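Local coordinates for cytochrome c-552/4 domain-containing protein (Ignicoccus hospitalis KIN4/I, PDB 4QO5) that is of unknown function but binds eight c-type hemes and probably transfers electrons as a membrane-associated multiheme cytochrome, at residues V112-R115 / T116-E119; W128-N132 / L133-P137; C410-T413 / E414-E417. All coordinates share one frame; numbering follows the deposited sequence.

Contact 1: residues V112-R115 / T116-E119; sequences VCHR and TEVE. With HEC (heme c), chain D.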
loop_
_atom_site.group_PDB
_atom_site.type_symbol
_atom_site.label_atom_id
_atom_site.label_comp_id
_atom_site.label_asym_id
_atom_site.label_seq_id
_atom_site.Cartn_x
_atom_site.Cartn_y
_atom_site.Cartn_z
ATOM N N VAL A 112 -16.391 3.271 34.562
ATOM C CA VAL A 112 -16.642 4.121 35.713
ATOM C C VAL A 112 -17.277 5.440 35.259
ATOM O O VAL A 112 -18.155 5.988 35.947
ATOM C CB VAL A 112 -15.344 4.314 36.533
ATOM C CG1 VAL A 112 -15.501 5.390 37.602
ATOM C CG2 VAL A 112 -14.952 2.982 37.159
ATOM N N CYS A 113 -16.876 5.909 34.076
ATOM C CA CYS A 113 -17.435 7.133 33.491
ATOM C C CYS A 113 -18.110 6.959 32.135
ATOM O O CYS A 113 -18.881 7.813 31.735
ATOM C CB CYS A 113 -16.354 8.199 33.373
ATOM S SG CYS A 113 -15.720 8.473 34.991
ATOM N N HIS A 114 -17.829 5.853 31.450
ATOM C CA HIS A 114 -18.375 5.613 30.114
ATOM C C HIS A 114 -19.127 4.311 30.096
ATOM O O HIS A 114 -18.832 3.429 29.291
ATOM C CB HIS A 114 -17.248 5.535 29.088
ATOM C CG HIS A 114 -16.430 6.772 29.028
ATOM N ND1 HIS A 114 -16.973 8.004 28.744
ATOM C CD2 HIS A 114 -15.112 6.977 29.237
ATOM C CE1 HIS A 114 -16.022 8.916 28.756
ATOM N NE2 HIS A 114 -14.887 8.320 29.062
ATOM N N ARG A 115 -20.103 4.189 30.991
ATOM C CA ARG A 115 -20.864 2.950 31.122
ATOM C C ARG A 115 -21.518 2.494 29.816
ATOM O O ARG A 115 -21.452 1.305 29.448
ATOM C CB ARG A 115 -21.918 3.098 32.228
ATOM C CG ARG A 115 -22.809 1.882 32.377
ATOM C CD ARG A 115 -23.135 1.666 33.844
ATOM N NE ARG A 115 -24.143 2.590 34.336
ATOM C CZ ARG A 115 -24.293 2.917 35.618
ATOM N NH1 ARG A 115 -23.472 2.431 36.543
ATOM N NH2 ARG A 115 -25.252 3.753 35.972
ATOM N N THR A 116 -22.120 3.428 29.092
ATOM C CA THR A 116 -22.894 3.047 27.907
ATOM C C THR A 116 -21.990 2.429 26.843
ATOM O O THR A 116 -22.338 1.411 26.224
ATOM C CB THR A 116 -23.676 4.236 27.326
ATOM O OG1 THR A 116 -24.544 4.766 28.332
ATOM C CG2 THR A 116 -24.515 3.794 26.125
ATOM N N GLU A 117 -20.812 3.021 26.662
ATOM C CA GLU A 117 -19.873 2.546 25.670
ATOM C C GLU A 117 -19.397 1.136 25.992
ATOM O O GLU A 117 -19.313 0.274 25.116
ATOM C CB GLU A 117 -18.685 3.508 25.546
ATOM C CG GLU A 117 -19.048 4.857 24.931
ATOM C CD GLU A 117 -19.858 5.770 25.854
ATOM O OE1 GLU A 117 -19.917 5.517 27.075
ATOM O OE2 GLU A 117 -20.467 6.744 25.349
ATOM N N VAL A 118 -19.095 0.897 27.262
ATOM C CA VAL A 118 -18.628 -0.417 27.666
ATOM C C VAL A 118 -19.743 -1.471 27.571
ATOM O O VAL A 118 -19.500 -2.601 27.110
ATOM C CB VAL A 118 -17.981 -0.356 29.059
ATOM C CG1 VAL A 118 -17.475 -1.733 29.484
ATOM C CG2 VAL A 118 -16.810 0.644 29.041
ATOM N N GLU A 119 -20.956 -1.104 27.984
ATOM C CA GLU A 119 -22.117 -1.980 27.803
ATOM C C GLU A 119 -22.287 -2.390 26.339
ATOM O O GLU A 119 -22.520 -3.566 26.033
ATOM C CB GLU A 119 -23.410 -1.319 28.306
ATOM C CG GLU A 119 -23.472 -1.084 29.807
ATOM C CD GLU A 119 -23.703 -2.351 30.613
ATOM O OE1 GLU A 119 -23.973 -3.411 30.011
ATOM O OE2 GLU A 119 -23.615 -2.278 31.861
HETATM FE FE HEC D . -12.924 9.159 29.174
HETATM C CHA HEC D . -13.717 11.835 27.197
HETATM C CHB HEC D . -12.316 7.279 26.371
HETATM C CHC HEC D . -11.789 6.695 31.143
HETATM C CHD HEC D . -13.950 10.850 31.978
HETATM N NA HEC D . -12.977 9.502 27.166
HETATM C C1A HEC D . -13.331 10.686 26.555
HETATM C C2A HEC D . -13.182 10.531 25.125
HETATM C C3A HEC D . -12.798 9.259 24.910
HETATM C C4A HEC D . -12.666 8.594 26.185
HETATM C CMA HEC D . -12.521 8.579 23.551
HETATM C CAA HEC D . -13.484 11.639 24.069
HETATM C CBA HEC D . -12.145 12.259 23.651
HETATM C CGA HEC D . -12.323 13.207 22.487
HETATM O O1A HEC D . -13.450 13.705 22.225
HETATM O O2A HEC D . -11.300 13.472 21.809
HETATM N NB HEC D . -12.286 7.389 28.792
HETATM C C1B HEC D . -11.991 6.779 27.595
HETATM C C2B HEC D . -11.295 5.559 27.832
HETATM C C3B HEC D . -11.115 5.473 29.172
HETATM C C4B HEC D . -11.733 6.586 29.785
HETATM C CMB HEC D . -10.827 4.647 26.678
HETATM C CAB HEC D . -10.386 4.519 30.116
HETATM C CBB HEC D . -9.054 3.979 29.479
HETATM N NC HEC D . -12.928 8.790 31.170
HETATM C C1C HEC D . -12.366 7.733 31.815
HETATM C C2C HEC D . -12.719 7.782 33.226
HETATM C C3C HEC D . -13.026 9.086 33.439
HETATM C C4C HEC D . -13.350 9.645 32.150
HETATM C CMC HEC D . -11.931 6.875 34.210
HETATM C CAC HEC D . -13.386 9.911 34.715
HETATM C CBC HEC D . -12.717 9.515 36.051
HETATM N ND HEC D . -13.692 10.997 29.538
HETATM C C1D HEC D . -14.023 11.512 30.779
HETATM C C2D HEC D . -14.456 12.869 30.654
HETATM C C3D HEC D . -14.401 13.187 29.173
HETATM C C4D HEC D . -13.935 11.969 28.542
HETATM C CMD HEC D . -14.906 13.830 31.774
HETATM C CAD HEC D . -14.788 14.541 28.549
HETATM C CBD HEC D . -16.244 14.401 28.099
HETATM C CGD HEC D . -16.813 15.703 27.595
HETATM O O1D HEC D . -18.033 15.738 27.225
HETATM O O2D HEC D . -16.052 16.701 27.566
#
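Thr-116 stands in the first turn of helix 115-122, close beside the carbonyl of His-114, the N-cap residue. Its backbone N approaches that oxygen at too poor an angle for a bond and pairs instead with the hydroxyl of Ser-62. Glu-117 comes next and reaches back: CG lies anti to the carbonyl carbon (chi1 -69°), and a bend at chi2 brings the carboxylate round to the cap residue. Its OE1 touches His-114 CB at 3.3 Å. The same OE1 stands 3.2 Å from His-114 O, a meeting of two acceptors and not a bond, and OE1 is satisfied by Ser-62, the residue that also holds Thr-116. Carboxylate and imidazole planes are 85° apart, with OE1 placed obliquely to the ring. Val-118 then closes the turn, its N donating to His-114 O at 3.3 Å. The CG2 branch of Val-118 packs against the same His-114 O, 3.5 Å away. At Glu-119, N bonds to Arg-115 O at 2.9 Å. The two side chains run alongside each other, Glu-119 CG 4.0 Å from Arg-115 CG, yet Arg-115 NE and Glu-119 OE2 stay 5.5 Å apart, and the guanidinium forms its salt bridge with Glu-67. At the other end of the imidazole from CB, NE2 of His-114 binds the heme iron at 2.1 Å, with Met-43 as the other axial ligand, while Cys-113 SG carries the thioether link, stretched in the model. This is the end of a CxxCH heme c motif, its axial histidine running straight into a helix.

Contact 2: residues W128-N132 / L133-P137; sequences WAYYN and LMHNP. With HEC (heme c), chain G.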
loop_
_atom_site.group_PDB
_atom_site.type_symbol
_atom_site.label_atom_id
_atom_site.label_comp_id
_atom_site.label_asym_id
_atom_site.label_seq_id
_atom_site.Cartn_x
_atom_site.Cartn_y
_atom_site.Cartn_z
ATOM N N TRP A 128 -15.462 -10.305 22.051
ATOM C CA TRP A 128 -15.365 -11.756 22.142
ATOM C C TRP A 128 -14.382 -12.369 21.156
ATOM O O TRP A 128 -14.347 -13.598 20.992
ATOM C CB TRP A 128 -16.766 -12.372 21.963
ATOM C CG TRP A 128 -17.654 -12.082 23.134
ATOM C CD1 TRP A 128 -18.580 -11.081 23.239
ATOM C CD2 TRP A 128 -17.666 -12.775 24.389
ATOM N NE1 TRP A 128 -19.176 -11.117 24.482
ATOM C CE2 TRP A 128 -18.632 -12.148 25.205
ATOM C CE3 TRP A 128 -16.956 -13.865 24.900
ATOM C CZ2 TRP A 128 -18.905 -12.578 26.500
ATOM C CZ3 TRP A 128 -17.232 -14.294 26.191
ATOM C CH2 TRP A 128 -18.201 -13.652 26.973
ATOM N N ALA A 129 -13.564 -11.520 20.529
ATOM C CA ALA A 129 -12.727 -11.923 19.398
ATOM C C ALA A 129 -11.711 -13.011 19.727
ATOM O O ALA A 129 -11.420 -13.850 18.882
ATOM C CB ALA A 129 -12.014 -10.702 18.760
ATOM N N TYR A 130 -11.161 -13.009 20.941
ATOM C CA TYR A 130 -10.245 -14.086 21.302
ATOM C C TYR A 130 -10.975 -15.429 21.342
ATOM O O TYR A 130 -10.495 -16.411 20.780
ATOM C CB TYR A 130 -9.523 -13.824 22.640
ATOM C CG TYR A 130 -8.702 -15.011 23.105
ATOM C CD1 TYR A 130 -7.375 -15.161 22.706
ATOM C CD2 TYR A 130 -9.257 -15.990 23.939
ATOM C CE1 TYR A 130 -6.630 -16.243 23.122
ATOM C CE2 TYR A 130 -8.517 -17.087 24.354
ATOM C CZ TYR A 130 -7.202 -17.202 23.949
ATOM O OH TYR A 130 -6.469 -18.285 24.370
ATOM N N TYR A 131 -12.130 -15.476 22.007
ATOM C CA TYR A 131 -12.897 -16.712 22.087
ATOM C C TYR A 131 -13.486 -17.133 20.742
ATOM O O TYR A 131 -13.505 -18.327 20.406
ATOM C CB TYR A 131 -13.967 -16.616 23.183
ATOM C CG TYR A 131 -13.321 -16.409 24.526
ATOM C CD1 TYR A 131 -12.713 -17.469 25.193
ATOM C CD2 TYR A 131 -13.267 -15.149 25.104
ATOM C CE1 TYR A 131 -12.099 -17.283 26.420
ATOM C CE2 TYR A 131 -12.649 -14.952 26.327
ATOM C CZ TYR A 131 -12.069 -16.017 26.979
ATOM O OH TYR A 131 -11.456 -15.811 28.191
ATOM N N ASN A 132 -13.940 -16.157 19.968
ATOM C CA ASN A 132 -14.451 -16.452 18.621
ATOM C C ASN A 132 -13.431 -17.186 17.769
ATOM O O ASN A 132 -13.771 -18.116 17.035
ATOM C CB ASN A 132 -14.931 -15.186 17.912
ATOM C CG ASN A 132 -16.220 -14.637 18.505
ATOM O OD1 ASN A 132 -16.943 -15.350 19.194
ATOM N ND2 ASN A 132 -16.501 -13.360 18.249
ATOM N N LEU A 133 -12.169 -16.781 17.897
ATOM C CA LEU A 133 -11.080 -17.393 17.157
ATOM C C LEU A 133 -10.554 -18.650 17.838
ATOM O O LEU A 133 -10.509 -19.725 17.238
ATOM C CB LEU A 133 -9.922 -16.392 16.992
ATOM C CG LEU A 133 -8.765 -16.905 16.146
ATOM C CD1 LEU A 133 -9.311 -17.251 14.775
ATOM C CD2 LEU A 133 -7.663 -15.859 16.045
ATOM N N MET A 134 -10.160 -18.518 19.099
ATOM C CA MET A 134 -9.327 -19.540 19.725
ATOM C C MET A 134 -10.118 -20.676 20.368
ATOM O O MET A 134 -9.619 -21.787 20.493
ATOM C CB MET A 134 -8.357 -18.896 20.719
ATOM C CG MET A 134 -7.394 -17.924 20.022
ATOM S SD MET A 134 -6.095 -18.754 19.068
ATOM C CE MET A 134 -4.932 -19.155 20.389
ATOM N N HIS A 135 -11.358 -20.395 20.749
ATOM C CA HIS A 135 -12.225 -21.414 21.331
ATOM C C HIS A 135 -13.220 -21.997 20.327
ATOM O O HIS A 135 -14.172 -22.676 20.703
ATOM C CB HIS A 135 -12.950 -20.866 22.557
ATOM C CG HIS A 135 -12.073 -20.765 23.764
ATOM N ND1 HIS A 135 -12.519 -21.053 25.035
ATOM C CD2 HIS A 135 -10.767 -20.429 23.890
ATOM C CE1 HIS A 135 -11.527 -20.893 25.894
ATOM N NE2 HIS A 135 -10.453 -20.513 25.226
ATOM N N ASN A 136 -13.006 -21.709 19.049
ATOM C CA ASN A 136 -13.707 -22.406 17.981
ATOM C C ASN A 136 -12.753 -23.469 17.452
ATOM O O ASN A 136 -11.683 -23.134 16.920
ATOM C CB ASN A 136 -14.099 -21.421 16.867
ATOM C CG ASN A 136 -14.937 -22.063 15.781
ATOM O OD1 ASN A 136 -14.570 -23.104 15.228
ATOM N ND2 ASN A 136 -16.082 -21.449 15.475
ATOM N N PRO A 137 -13.117 -24.753 17.598
ATOM C CA PRO A 137 -12.159 -25.803 17.231
ATOM C C PRO A 137 -11.763 -25.752 15.757
ATOM O O PRO A 137 -10.608 -26.025 15.443
ATOM C CB PRO A 137 -12.896 -27.104 17.575
ATOM C CG PRO A 137 -14.335 -26.733 17.646
ATOM C CD PRO A 137 -14.382 -25.307 18.112
HETATM FE FE HEC G . -12.397 -3.930 13.492
HETATM C CHA HEC G . -14.429 -6.726 13.299
HETATM C CHB HEC G . -14.784 -2.060 11.858
HETATM C CHC HEC G . -10.653 -1.084 14.255
HETATM C CHD HEC G . -9.859 -5.803 14.708
HETATM N NA HEC G . -14.272 -4.296 12.759
HETATM C C1A HEC G . -14.879 -5.545 12.738
HETATM C C2A HEC G . -16.142 -5.396 12.037
HETATM C C3A HEC G . -16.252 -4.112 11.643
HETATM C C4A HEC G . -15.072 -3.394 12.073
HETATM C CMA HEC G . -17.409 -3.467 10.844
HETATM C CAA HEC G . -17.132 -6.556 11.789
HETATM C CBA HEC G . -17.986 -6.853 13.020
HETATM C CGA HEC G . -17.313 -7.865 13.910
HETATM O O1A HEC G . -17.167 -7.563 15.125
HETATM O O2A HEC G . -16.911 -8.960 13.418
HETATM N NB HEC G . -12.649 -1.984 13.107
HETATM C C1B HEC G . -13.732 -1.394 12.465
HETATM C C2B HEC G . -13.592 0.051 12.573
HETATM C C3B HEC G . -12.471 0.294 13.285
HETATM C C4B HEC G . -11.854 -0.965 13.588
HETATM C CMB HEC G . -14.638 1.053 12.036
HETATM C CAB HEC G . -11.807 1.577 13.837
HETATM C CBB HEC G . -12.712 2.801 14.128
HETATM N NC HEC G . -10.588 -3.512 14.272
HETATM C C1C HEC G . -10.066 -2.278 14.554
HETATM C C2C HEC G . -8.676 -2.445 14.981
HETATM C C3C HEC G . -8.638 -3.722 15.407
HETATM C C4C HEC G . -9.729 -4.435 14.782
HETATM C CMC HEC G . -8.028 -1.214 15.665
HETATM C CAC HEC G . -7.559 -4.570 16.139
HETATM C CBC HEC G . -6.642 -3.879 17.186
HETATM N ND HEC G . -12.186 -5.967 13.913
HETATM C C1D HEC G . -11.006 -6.501 14.445
HETATM C C2D HEC G . -11.179 -7.916 14.669
HETATM C C3D HEC G . -12.609 -8.211 14.237
HETATM C C4D HEC G . -13.160 -6.944 13.800
HETATM C CMD HEC G . -10.137 -8.908 15.227
HETATM C CAD HEC G . -13.324 -9.574 14.298
HETATM C CBD HEC G . -14.116 -9.667 15.598
HETATM C CGD HEC G . -14.892 -10.964 15.583
HETATM O O1D HEC G . -15.881 -11.065 14.805
HETATM O O2D HEC G . -14.532 -11.888 16.362
HETATM O O HOH W 1 -7.733 -19.758 26.403
HETATM O O HOH W 2 -16.375 -18.685 16.336
#
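A short helix, 129-134, ends here in an aromatic cluster on one side and a heme propionate contact on another. The last turn is closed by Met-134 N donating to Tyr-130 O at 2.7 Å and by His-135 N donating to Tyr-131 O. Tyr-131 and His-135 lie side by side and point the same way, meeting as a T-shaped pair: the Tyr-131 edge is directed at the His-135 face, with centroids 4.8 Å apart and planes at 84°. CD1 of Tyr-131 sits over the centre of the imidazole, 3.6 Å from His-135 CG. Tyr-130 instead offers a face: with CG anti to its own backbone N (chi1 173°), the ring is carried to where Met-134 covers it, CB in a CH-pi contact 4.0 Å from the centroid and CG 3.6 Å from Tyr-130 CE1. A water in the plane of both rings joins Tyr-130 OH to His-135 NE2, and Glu-159 is a further partner of the phenol. Asn-132 ND2 donates almost straight (173°) to propionate O2D of the heme at 3.1 Å, and Gly-329 O also accepts from this amide. Asn-136 ND2 donates to Pro-364 O and to a water that also hydrogen-bonds Asn-132 O, while Asn-136 OD1 accepts from Tyr-139 N: an asparagine N-cap that starts helix 137-147 two residues after helix 129-134 ends.

Contact 3: residues C410-T413 / E414-E417; sequences CHNT and EYAE. With HEC (heme c), chain I.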
loop_
_atom_site.group_PDB
_atom_site.type_symbol
_atom_site.label_atom_id
_atom_site.label_comp_id
_atom_site.label_asym_id
_atom_site.label_seq_id
_atom_site.Cartn_x
_atom_site.Cartn_y
_atom_site.Cartn_z
ATOM N N CYS A 410 -25.505 12.507 1.554
ATOM C CA CYS A 410 -24.666 12.980 0.434
ATOM C C CYS A 410 -25.009 12.441 -0.959
ATOM O O CYS A 410 -24.295 12.716 -1.934
ATOM C CB CYS A 410 -23.209 12.666 0.737
ATOM S SG CYS A 410 -22.725 13.246 2.381
ATOM N N HIS A 411 -26.102 11.687 -1.047
ATOM C CA HIS A 411 -26.499 11.005 -2.271
ATOM C C HIS A 411 -27.992 10.806 -2.225
ATOM O O HIS A 411 -28.561 10.763 -1.145
ATOM C CB HIS A 411 -25.914 9.599 -2.300
ATOM C CG HIS A 411 -24.433 9.562 -2.406
ATOM N ND1 HIS A 411 -23.753 10.064 -3.501
ATOM C CD2 HIS A 411 -23.490 9.048 -1.585
ATOM C CE1 HIS A 411 -22.461 9.885 -3.335
ATOM N NE2 HIS A 411 -22.278 9.265 -2.176
ATOM N N ASN A 412 -28.618 10.616 -3.381
ATOM C CA ASN A 412 -30.014 10.192 -3.386
ATOM C C ASN A 412 -30.153 8.722 -2.972
ATOM O O ASN A 412 -29.189 7.944 -3.029
ATOM C CB ASN A 412 -30.694 10.464 -4.739
ATOM C CG ASN A 412 -30.306 9.456 -5.816
ATOM O OD1 ASN A 412 -30.873 8.366 -5.901
ATOM N ND2 ASN A 412 -29.366 9.837 -6.673
ATOM N N THR A 413 -31.348 8.355 -2.527
ATOM C CA THR A 413 -31.589 7.036 -1.964
ATOM C C THR A 413 -31.445 5.901 -2.974
ATOM O O THR A 413 -30.958 4.821 -2.634
ATOM C CB THR A 413 -32.994 6.970 -1.312
ATOM O OG1 THR A 413 -33.011 7.845 -0.179
ATOM C CG2 THR A 413 -33.321 5.553 -0.851
ATOM N N GLU A 414 -31.883 6.133 -4.210
ATOM C CA GLU A 414 -31.822 5.089 -5.233
ATOM C C GLU A 414 -30.372 4.751 -5.611
ATOM O O GLU A 414 -30.029 3.594 -5.882
ATOM C CB GLU A 414 -32.636 5.514 -6.465
ATOM C CG GLU A 414 -32.448 4.618 -7.666
ATOM C CD GLU A 414 -32.878 3.172 -7.432
ATOM O OE1 GLU A 414 -33.656 2.907 -6.490
ATOM O OE2 GLU A 414 -32.429 2.295 -8.202
ATOM N N TYR A 415 -29.535 5.780 -5.625
ATOM C CA TYR A 415 -28.094 5.658 -5.839
ATOM C C TYR A 415 -27.483 4.689 -4.809
ATOM O O TYR A 415 -26.759 3.750 -5.154
ATOM C CB TYR A 415 -27.503 7.057 -5.658
ATOM C CG TYR A 415 -26.027 7.275 -5.941
ATOM C CD1 TYR A 415 -25.066 6.975 -4.990
ATOM C CD2 TYR A 415 -25.614 7.878 -7.123
ATOM C CE1 TYR A 415 -23.719 7.226 -5.224
ATOM C CE2 TYR A 415 -24.273 8.135 -7.370
ATOM C CZ TYR A 415 -23.337 7.803 -6.416
ATOM O OH TYR A 415 -22.018 8.062 -6.659
ATOM N N ALA A 416 -27.786 4.917 -3.545
ATOM C CA ALA A 416 -27.273 4.052 -2.483
ATOM C C ALA A 416 -27.850 2.637 -2.564
ATOM O O ALA A 416 -27.120 1.657 -2.449
ATOM C CB ALA A 416 -27.543 4.667 -1.123
ATOM N N GLU A 417 -29.158 2.525 -2.788
ATOM C CA GLU A 417 -29.778 1.204 -2.902
ATOM C C GLU A 417 -29.225 0.403 -4.078
ATOM O O GLU A 417 -29.100 -0.822 -3.999
ATOM C CB GLU A 417 -31.305 1.325 -3.038
ATOM C CG GLU A 417 -32.015 1.900 -1.825
ATOM C CD GLU A 417 -32.129 0.916 -0.684
ATOM O OE1 GLU A 417 -31.605 -0.217 -0.804
ATOM O OE2 GLU A 417 -32.766 1.274 0.333
HETATM FE FE HEC I . -20.481 8.353 -1.450
HETATM C CHA HEC I . -18.776 8.837 -4.367
HETATM C CHB HEC I . -21.803 5.419 -2.706
HETATM C CHC HEC I . -21.832 7.611 1.584
HETATM C CHD HEC I . -19.860 11.516 -0.464
HETATM N NA HEC I . -20.298 7.331 -3.173
HETATM C C1A HEC I . -19.521 7.692 -4.272
HETATM C C2A HEC I . -19.624 6.656 -5.284
HETATM C C3A HEC I . -20.474 5.737 -4.814
HETATM C C4A HEC I . -20.906 6.128 -3.497
HETATM C CMA HEC I . -20.898 4.442 -5.530
HETATM C CAA HEC I . -18.926 6.628 -6.682
HETATM C CBA HEC I . -17.592 5.869 -6.573
HETATM C CGA HEC I . -17.037 5.458 -7.920
HETATM O O1A HEC I . -17.755 5.589 -8.941
HETATM O O2A HEC I . -15.870 4.984 -7.975
HETATM N NB HEC I . -21.642 6.836 -0.708
HETATM C C1B HEC I . -21.948 5.659 -1.370
HETATM C C2B HEC I . -22.461 4.706 -0.426
HETATM C C3B HEC I . -22.439 5.299 0.782
HETATM C C4B HEC I . -21.958 6.652 0.607
HETATM C CMB HEC I . -22.863 3.283 -0.895
HETATM C CAB HEC I . -22.749 4.759 2.212
HETATM C CBB HEC I . -22.739 3.215 2.401
HETATM N NC HEC I . -20.808 9.352 0.179
HETATM C C1C HEC I . -21.328 8.870 1.369
HETATM C C2C HEC I . -21.413 9.948 2.326
HETATM C C3C HEC I . -20.660 10.927 1.802
HETATM C C4C HEC I . -20.424 10.635 0.414
HETATM C CMC HEC I . -21.726 9.630 3.816
HETATM C CAC HEC I . -20.185 12.315 2.288
HETATM C CBC HEC I . -19.863 12.445 3.787
HETATM N ND HEC I . -19.495 9.920 -2.279
HETATM C C1D HEC I . -19.391 11.182 -1.695
HETATM C C2D HEC I . -18.697 12.081 -2.578
HETATM C C3D HEC I . -18.364 11.231 -3.778
HETATM C C4D HEC I . -18.883 9.919 -3.520
HETATM C CMD HEC I . -18.370 13.568 -2.335
HETATM C CAD HEC I . -17.606 11.683 -5.040
HETATM C CBD HEC I . -18.650 11.876 -6.141
HETATM C CGD HEC I . -18.015 11.616 -7.492
HETATM O O1D HEC I . -17.887 10.422 -7.875
HETATM O O2D HEC I . -17.653 12.588 -8.208
#
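Two i to i+4 backbone bonds begin helix 413-447: Glu-417 N donates to Thr-413 O at 2.9 Å, and Ala-416 N donates weakly to Asn-412 O at 3.4 Å. Asn-412 precedes the helix as its N-cap. With CG set between its own backbone N and carbonyl carbon (chi1 77°), the amide turns back over the first turn, and OD1 accepts from Tyr-415 N at 2.9 Å. The N-H is fairly straight (158°), although the donor lies well above the amide plane rather than on a lone pair. On the other branch, ND2 rests against Tyr-415 CB at 3.5 Å, so the amide bonds the tyrosine's backbone N and packs against its CB. With an alanine here, Tyr-415 N would probably be left without its capping acceptor, and a gap would open beside Tyr-415 CB. The Tyr-415 ring forms an offset stack with the His-411 imidazole, planes only 10° apart and centroids 4.3 Å apart; Tyr-415 CE1 and His-411 ND1 approach to 3.3 Å. Cys-410 CB lies over the opposite face of the imidazole, towards its rim. ND1 is also hydrogen-bonded to a propionate of a second heme, which would help fix the ring's rotation, while NE2 binds iron at 2.1 Å opposite His-255, the other axial ligand. The edge of the Tyr-415 ring is turned to the porphyrin, with OH 3.1 Å from heme C2A, and Arg-221 of the second subunit hydrogen-bonds that hydroxyl. Cys-410 bears the thioether link, stretched in the model. The whole is a CxxCH heme c site with bis-histidine ligation, followed by an asparagine-capped helix at a subunit interface.

In the fold
Contact 2 lies deepest, its centre about 12 Å from the centre of the chain, and most of its residues are buried; contacts 1 and 3, their centres about 19 Å and 28 Å from that point, are partly buried. Contacts 1 and 2 lie in or just before successive helices, within the part related to cytochrome c554 and c-prime, whereas contact 3 is remote from both, at the head of a long helix facing a second subunit. Contacts 1 and 3 each join a CxxCH axial histidine to a following helix: the first is His/Met-ligated, without a side-chain capping bond between its segments; the second is bis-histidine and adds an asparagine cap and an offset ring stack. Contact 2 supplies no iron ligand and holds a propionate.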